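Local coordinates for protein arginase 1, mitochondrial (Arabidopsis thaliana, PDB 6VSU) that hydrolyses L-arginine to urea and L-ornithine at a two-manganese site, and also converts agmatine to putrescine, at residues S262-G267 / P295-V300; D273-L278 / A308-R313. All coordinates share one frame; numbering follows the deposited sequence.

Contact 1 joins two loops, and contact 2 joins the helices that follow them. Along the chain the segments alternate. Loop 262-267 comes after strand 244-249 and leads to helix 271-280. Loop 295-300 comes after strand 285-291 and leads to helix 303-319. The two strands are neighbours in the parallel eight-stranded sheet, so both contacts join the same two consecutive strand-loop-helix units. Their centres lie about 17 Å apart, and their nearest atoms are about 8 Å apart without touching. Contact 1 sits at the ornithine and sodium sites. Contact 2 packs the two helices together. Its K310 pairs with E265 of a neighbouring subunit, so loop 262-267 and helix 303-319 also meet across the hexamer.

Contact 1: S262-G267 / P295-V300; sequences SHIEPG and PQRDTV. With NA (sodium ion), chain B; ORN (L-ornithine), chain C.
S262 meets R297 through its backbone: the carbonyl O lies 4.2 Å from R297 NH2, too far for a direct hydrogen bond. Water 1 bridges the gap. It donates to S262 O at 3.0 Å, accepts from I264 N, and takes a weak bond from R297 NH2 at 3.5 Å. The S262 side chain sets out away from 295-300. Its OG stands beside the backbone N (chi1 -59°) and binds the sodium ion at 2.9 Å. The same OG is hydrogen-bonded to N294 ND2, while L58 O and E292 OE1 complete the protein ligands of the sodium.

H263 also sets out away from 295-300, and its ring lines the ornithine pocket. Ornithine CD sits over the centre of one ring face, 3.4 Å above the plane. The ring is held at both nitrogens: ND1 is hydrogen-bonded to S76 O of a neighbouring subunit, and NE2 lies 2.9 Å from water 2, itself a sodium ligand. Replacing H263 by an alanine is likely to leave the ornithine chain without the ring face under CD, and S76 O of the neighbouring subunit and water 2 without a ring nitrogen.

I264 touches R297 by van der Waals contact. Its CG1 lies 3.9 Å from R297 NH1, at the edge of the guanidinium and near its plane, and the two side chains cross obliquely. R297 sets out toward the 262-267 loop, and its chain is bent at chi2 (-60°) and chi3 on the way. M306 of the neighbouring subunit packs on I264, and R297 NE makes a long, weak ion pair with D301 of that subunit.

The loops are thus joined lightly, by I264 on the guanidinium edge and a water that R297 holds only weakly. The side chains of S262 and H263 serve the sodium site and the ornithine pocket.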
loop_
_atom_site.group_PDB
_atom_site.type_symbol
_atom_site.label_atom_id
_atom_site.label_comp_id
_atom_site.label_asym_id
_atom_site.label_seq_id
_atom_site.Cartn_x
_atom_site.Cartn_y
_atom_site.Cartn_z
ATOM N N SER E 262 -0.399 -14.470 -9.384
ATOM C CA SER E 262 0.814 -14.166 -10.166
ATOM C C SER E 262 0.419 -13.700 -11.571
ATOM O O SER E 262 1.237 -13.107 -12.262
ATOM C CB SER E 262 1.698 -15.373 -10.232
ATOM O OG SER E 262 2.087 -15.822 -8.941
ATOM N N HIS E 263 -0.782 -14.001 -12.022
ATOM C CA HIS E 263 -1.189 -13.730 -13.424
ATOM C C HIS E 263 -2.486 -12.906 -13.430
ATOM O O HIS E 263 -3.551 -13.504 -13.416
ATOM C CB HIS E 263 -1.337 -15.058 -14.192
ATOM C CG HIS E 263 -0.071 -15.829 -14.259
ATOM N ND1 HIS E 263 0.820 -15.675 -15.292
ATOM C CD2 HIS E 263 0.512 -16.689 -13.393
ATOM C CE1 HIS E 263 1.890 -16.427 -15.083
ATOM N NE2 HIS E 263 1.739 -17.049 -13.936
ATOM N N ILE E 264 -2.354 -11.588 -13.507
ATOM C CA ILE E 264 -3.478 -10.633 -13.552
ATOM C C ILE E 264 -4.066 -10.731 -14.961
ATOM O O ILE E 264 -3.341 -10.428 -15.949
ATOM C CB ILE E 264 -2.994 -9.207 -13.249
ATOM C CG1 ILE E 264 -2.377 -9.048 -11.866
ATOM C CG2 ILE E 264 -4.124 -8.220 -13.433
ATOM C CD1 ILE E 264 -3.288 -9.572 -10.810
ATOM N N GLU E 265 -5.310 -11.168 -15.054
ATOM C CA GLU E 265 -5.967 -11.402 -16.364
ATOM C C GLU E 265 -7.370 -10.785 -16.275
ATOM O O GLU E 265 -8.299 -11.380 -15.785
ATOM C CB GLU E 265 -5.894 -12.896 -16.721
ATOM C CG GLU E 265 -6.327 -13.158 -18.158
ATOM C CD GLU E 265 -5.407 -12.616 -19.238
ATOM O OE1 GLU E 265 -4.155 -12.730 -19.104
ATOM O OE2 GLU E 265 -5.969 -12.098 -20.237
ATOM N N PRO E 266 -7.547 -9.502 -16.642
ATOM C CA PRO E 266 -8.867 -8.901 -16.583
ATOM C C PRO E 266 -9.964 -9.668 -17.347
ATOM O O PRO E 266 -9.658 -10.297 -18.343
ATOM C CB PRO E 266 -8.640 -7.486 -17.150
ATOM C CG PRO E 266 -7.175 -7.234 -16.858
ATOM C CD PRO E 266 -6.510 -8.579 -17.104
ATOM N N GLY E 267 -11.207 -9.536 -16.874
ATOM C CA GLY E 267 -12.414 -10.021 -17.550
ATOM C C GLY E 267 -12.844 -11.381 -17.034
ATOM O O GLY E 267 -13.185 -12.227 -17.848
ATOM N N PRO E 295 0.134 -14.630 -1.846
ATOM C CA PRO E 295 0.081 -13.655 -0.757
ATOM C C PRO E 295 0.948 -12.408 -1.006
ATOM O O PRO E 295 0.606 -11.332 -0.556
ATOM C CB PRO E 295 0.628 -14.374 0.476
ATOM C CG PRO E 295 0.639 -15.810 0.128
ATOM C CD PRO E 295 0.623 -15.927 -1.381
ATOM N N GLN E 296 2.042 -12.543 -1.745
ATOM C CA GLN E 296 2.956 -11.393 -1.980
ATOM C C GLN E 296 2.314 -10.445 -3.015
ATOM O O GLN E 296 2.867 -9.387 -3.194
ATOM C CB GLN E 296 4.334 -11.849 -2.457
ATOM C CG GLN E 296 4.941 -12.878 -1.515
ATOM C CD GLN E 296 6.320 -13.431 -1.826
ATOM O OE1 GLN E 296 6.488 -14.128 -2.855
ATOM N NE2 GLN E 296 7.269 -13.176 -0.886
ATOM N N ARG E 297 1.219 -10.814 -3.692
ATOM C CA ARG E 297 0.507 -9.922 -4.632
ATOM C C ARG E 297 -0.828 -9.487 -4.030
ATOM O O ARG E 297 -1.545 -8.753 -4.703
ATOM C CB ARG E 297 0.318 -10.616 -5.989
ATOM C CG ARG E 297 1.596 -10.792 -6.809
ATOM C CD ARG E 297 2.316 -9.512 -7.190
ATOM N NE ARG E 297 2.600 -9.298 -8.623
ATOM C CZ ARG E 297 1.689 -9.461 -9.619
ATOM N NH1 ARG E 297 0.453 -9.880 -9.350
ATOM N NH2 ARG E 297 2.013 -9.197 -10.881
ATOM N N ASP E 298 -1.127 -9.888 -2.797
ATOM C CA ASP E 298 -2.415 -9.566 -2.134
ATOM C C ASP E 298 -2.407 -8.103 -1.611
ATOM O O ASP E 298 -1.361 -7.495 -1.528
ATOM C CB ASP E 298 -2.682 -10.503 -0.968
ATOM C CG ASP E 298 -4.171 -10.769 -0.727
ATOM O OD1 ASP E 298 -5.026 -10.144 -1.434
ATOM O OD2 ASP E 298 -4.474 -11.589 0.202
ATOM N N THR E 299 -3.570 -7.602 -1.257
ATOM C CA THR E 299 -3.754 -6.305 -0.589
ATOM C C THR E 299 -3.152 -6.408 0.805
ATOM O O THR E 299 -2.946 -7.529 1.339
ATOM C CB THR E 299 -5.238 -5.950 -0.519
ATOM O OG1 THR E 299 -5.809 -6.826 0.455
ATOM C CG2 THR E 299 -5.911 -6.125 -1.868
ATOM N N VAL E 300 -2.892 -5.260 1.400
ATOM C CA VAL E 300 -2.303 -5.177 2.760
ATOM C C VAL E 300 -3.243 -5.833 3.767
ATOM O O VAL E 300 -2.757 -6.267 4.748
ATOM C CB VAL E 300 -1.941 -3.731 3.143
ATOM C CG1 VAL E 300 -0.947 -3.127 2.182
ATOM C CG2 VAL E 300 -3.160 -2.851 3.265
HETATM NA NA NA B . 2.415 -18.565 -9.708
HETATM N N ORN C . 2.136 -17.047 -19.606
HETATM C CA ORN C . 1.509 -18.326 -19.191
HETATM C CB ORN C . 0.739 -18.128 -17.887
HETATM C CG ORN C . 0.443 -19.409 -17.127
HETATM C CD ORN C . -0.306 -19.153 -15.831
HETATM N NE ORN C . -0.991 -20.313 -15.266
HETATM C C ORN C . 0.563 -18.825 -20.291
HETATM O O ORN C . 0.717 -18.381 -21.429
HETATM O OXT ORN C . -0.287 -19.649 -19.959
HETATM O O HOH W 1 0.510 -10.566 -13.727
HETATM O O HOH W 2 3.836 -17.525 -11.946
#

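Contact 2: D273-L278 / A308-R313; sequences DVLNIL and AAKLVR
K310 NZ is gripped by three groups. It forms salt bridges with E82 OE2 of its own chain and with E265 OE2 of a neighbouring subunit, and it is hydrogen-bonded to P266 O of that same subunit. Two carboxylates and a carbonyl thus bind the ammonium group of this buried lysine, which probably favours its charged state. The lysine side chain is stretched out along its whole length, with CG anti to the backbone N (chi1 -174°). Its CE passes L275 CD1 at 4.2 Å, so the aliphatic stem of the lysine packs on helix 271-280 while its tip continues to the subunit interface.

The apolar contact lies beside it. V274 CG1 meets L311 CD2 at 3.8 Å, methyl against methyl, and the two side chains cross at about a right angle. V274 has CG1 anti to the backbone N (chi1 170°), which directs this methyl at the leucine. The backbones are closest at L275 and L311, whose CA atoms are 8.1 Å apart. F271, on the first turn of helix 271-280, touches both K310 and L311, and L253 packs on V274. On another side of helix 303-319, V312 rests on L134 and L136 of strand 131-136.

No hydrogen bond crosses directly between the two segments, and side chains alone make the joint. Helix 271-280 links the adjacent parallel strands 244-249 and 285-291 in a beta-alpha-beta crossover, and helix 303-319 follows the second strand. Such packing of neighbouring helices beside a parallel eight-stranded sheet belongs to the alpha/beta fold of the arginase family.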
loop_
_atom_site.group_PDB
_atom_site.type_symbol
_atom_site.label_atom_id
_atom_site.label_comp_id
_atom_site.label_asym_id
_atom_site.label_seq_id
_atom_site.Cartn_x
_atom_site.Cartn_y
_atom_site.Cartn_z
ATOM N N ASP E 273 -20.347 -15.467 -9.013
ATOM C CA ASP E 273 -20.402 -16.354 -10.202
ATOM C C ASP E 273 -19.821 -17.735 -9.848
ATOM O O ASP E 273 -20.483 -18.778 -10.111
ATOM C CB ASP E 273 -19.613 -15.794 -11.384
ATOM C CG ASP E 273 -20.176 -14.541 -12.040
ATOM O OD1 ASP E 273 -21.402 -14.328 -11.961
ATOM O OD2 ASP E 273 -19.379 -13.803 -12.702
ATOM N N VAL E 274 -18.676 -17.790 -9.193
ATOM C CA VAL E 274 -18.043 -19.091 -8.824
ATOM C C VAL E 274 -18.946 -19.877 -7.850
ATOM O O VAL E 274 -19.109 -21.110 -8.007
ATOM C CB VAL E 274 -16.630 -18.867 -8.270
ATOM C CG1 VAL E 274 -16.028 -20.123 -7.658
ATOM C CG2 VAL E 274 -15.733 -18.329 -9.367
ATOM N N LEU E 275 -19.534 -19.212 -6.857
ATOM C CA LEU E 275 -20.404 -19.919 -5.878
ATOM C C LEU E 275 -21.694 -20.317 -6.576
ATOM O O LEU E 275 -22.197 -21.369 -6.214
ATOM C CB LEU E 275 -20.671 -19.066 -4.635
ATOM C CG LEU E 275 -19.451 -18.793 -3.750
ATOM C CD1 LEU E 275 -19.944 -18.217 -2.433
ATOM C CD2 LEU E 275 -18.574 -20.000 -3.466
ATOM N N ASN E 276 -22.149 -19.575 -7.590
ATOM C CA ASN E 276 -23.337 -20.038 -8.332
ATOM C C ASN E 276 -23.020 -21.385 -8.992
ATOM O O ASN E 276 -23.880 -22.283 -8.941
ATOM C CB ASN E 276 -23.893 -19.027 -9.313
ATOM C CG ASN E 276 -24.581 -17.839 -8.659
ATOM O OD1 ASN E 276 -24.815 -17.802 -7.444
ATOM N ND2 ASN E 276 -24.878 -16.836 -9.480
ATOM N N ILE E 277 -21.838 -21.537 -9.573
ATOM C CA ILE E 277 -21.411 -22.808 -10.219
ATOM C C ILE E 277 -21.235 -23.928 -9.170
ATOM O O ILE E 277 -21.844 -25.039 -9.332
ATOM C CB ILE E 277 -20.135 -22.543 -11.017
ATOM C CG1 ILE E 277 -20.388 -21.509 -12.124
ATOM C CG2 ILE E 277 -19.572 -23.839 -11.554
ATOM C CD1 ILE E 277 -19.153 -21.073 -12.813
ATOM N N LEU E 278 -20.473 -23.687 -8.101
ATOM C CA LEU E 278 -20.223 -24.719 -7.064
ATOM C C LEU E 278 -21.501 -25.149 -6.372
ATOM O O LEU E 278 -21.734 -26.356 -6.220
ATOM C CB LEU E 278 -19.227 -24.237 -6.024
ATOM C CG LEU E 278 -17.864 -23.834 -6.570
ATOM C CD1 LEU E 278 -16.951 -23.355 -5.416
ATOM C CD2 LEU E 278 -17.232 -24.996 -7.310
ATOM N N ALA E 308 -9.630 -16.966 -0.956
ATOM C CA ALA E 308 -9.163 -18.355 -0.959
ATOM C C ALA E 308 -9.843 -19.135 0.181
ATOM O O ALA E 308 -10.281 -20.281 -0.066
ATOM C CB ALA E 308 -7.658 -18.440 -0.860
ATOM N N ALA E 309 -9.879 -18.572 1.379
ATOM C CA ALA E 309 -10.493 -19.211 2.547
ATOM C C ALA E 309 -11.972 -19.499 2.259
ATOM O O ALA E 309 -12.436 -20.619 2.621
ATOM C CB ALA E 309 -10.299 -18.370 3.771
ATOM N N LYS E 310 -12.714 -18.567 1.630
ATOM C CA LYS E 310 -14.166 -18.796 1.474
ATOM C C LYS E 310 -14.407 -19.896 0.410
ATOM O O LYS E 310 -15.356 -20.710 0.578
ATOM C CB LYS E 310 -14.918 -17.504 1.202
ATOM C CG LYS E 310 -16.415 -17.758 1.190
ATOM C CD LYS E 310 -17.275 -16.623 1.399
ATOM C CE LYS E 310 -18.762 -16.914 1.399
ATOM N NZ LYS E 310 -19.520 -15.655 1.623
ATOM N N LEU E 311 -13.561 -19.983 -0.627
ATOM C CA LEU E 311 -13.614 -21.098 -1.602
ATOM C C LEU E 311 -13.350 -22.391 -0.868
ATOM O O LEU E 311 -14.069 -23.415 -1.178
ATOM C CB LEU E 311 -12.569 -20.918 -2.707
ATOM C CG LEU E 311 -12.816 -19.740 -3.642
ATOM C CD1 LEU E 311 -11.644 -19.459 -4.550
ATOM C CD2 LEU E 311 -14.049 -20.017 -4.438
ATOM N N VAL E 312 -12.335 -22.427 -0.011
ATOM C CA VAL E 312 -12.048 -23.668 0.758
ATOM C C VAL E 312 -13.275 -24.021 1.616
ATOM O O VAL E 312 -13.726 -25.178 1.588
ATOM C CB VAL E 312 -10.754 -23.596 1.586
ATOM C CG1 VAL E 312 -10.624 -24.763 2.561
ATOM C CG2 VAL E 312 -9.542 -23.545 0.668
ATOM N N ARG E 313 -13.864 -23.039 2.262
ATOM C CA ARG E 313 -14.985 -23.322 3.180
ATOM C C ARG E 313 -16.195 -23.874 2.381
ATOM O O ARG E 313 -16.843 -24.836 2.871
ATOM C CB ARG E 313 -15.346 -22.041 3.942
ATOM C CG ARG E 313 -14.326 -21.564 4.973
ATOM C CD ARG E 313 -14.605 -20.126 5.355
ATOM N NE ARG E 313 -15.950 -19.865 5.835
ATOM C CZ ARG E 313 -16.274 -19.426 7.019
ATOM N NH1 ARG E 313 -15.362 -19.088 7.914
ATOM N NH2 ARG E 313 -17.546 -19.274 7.299
#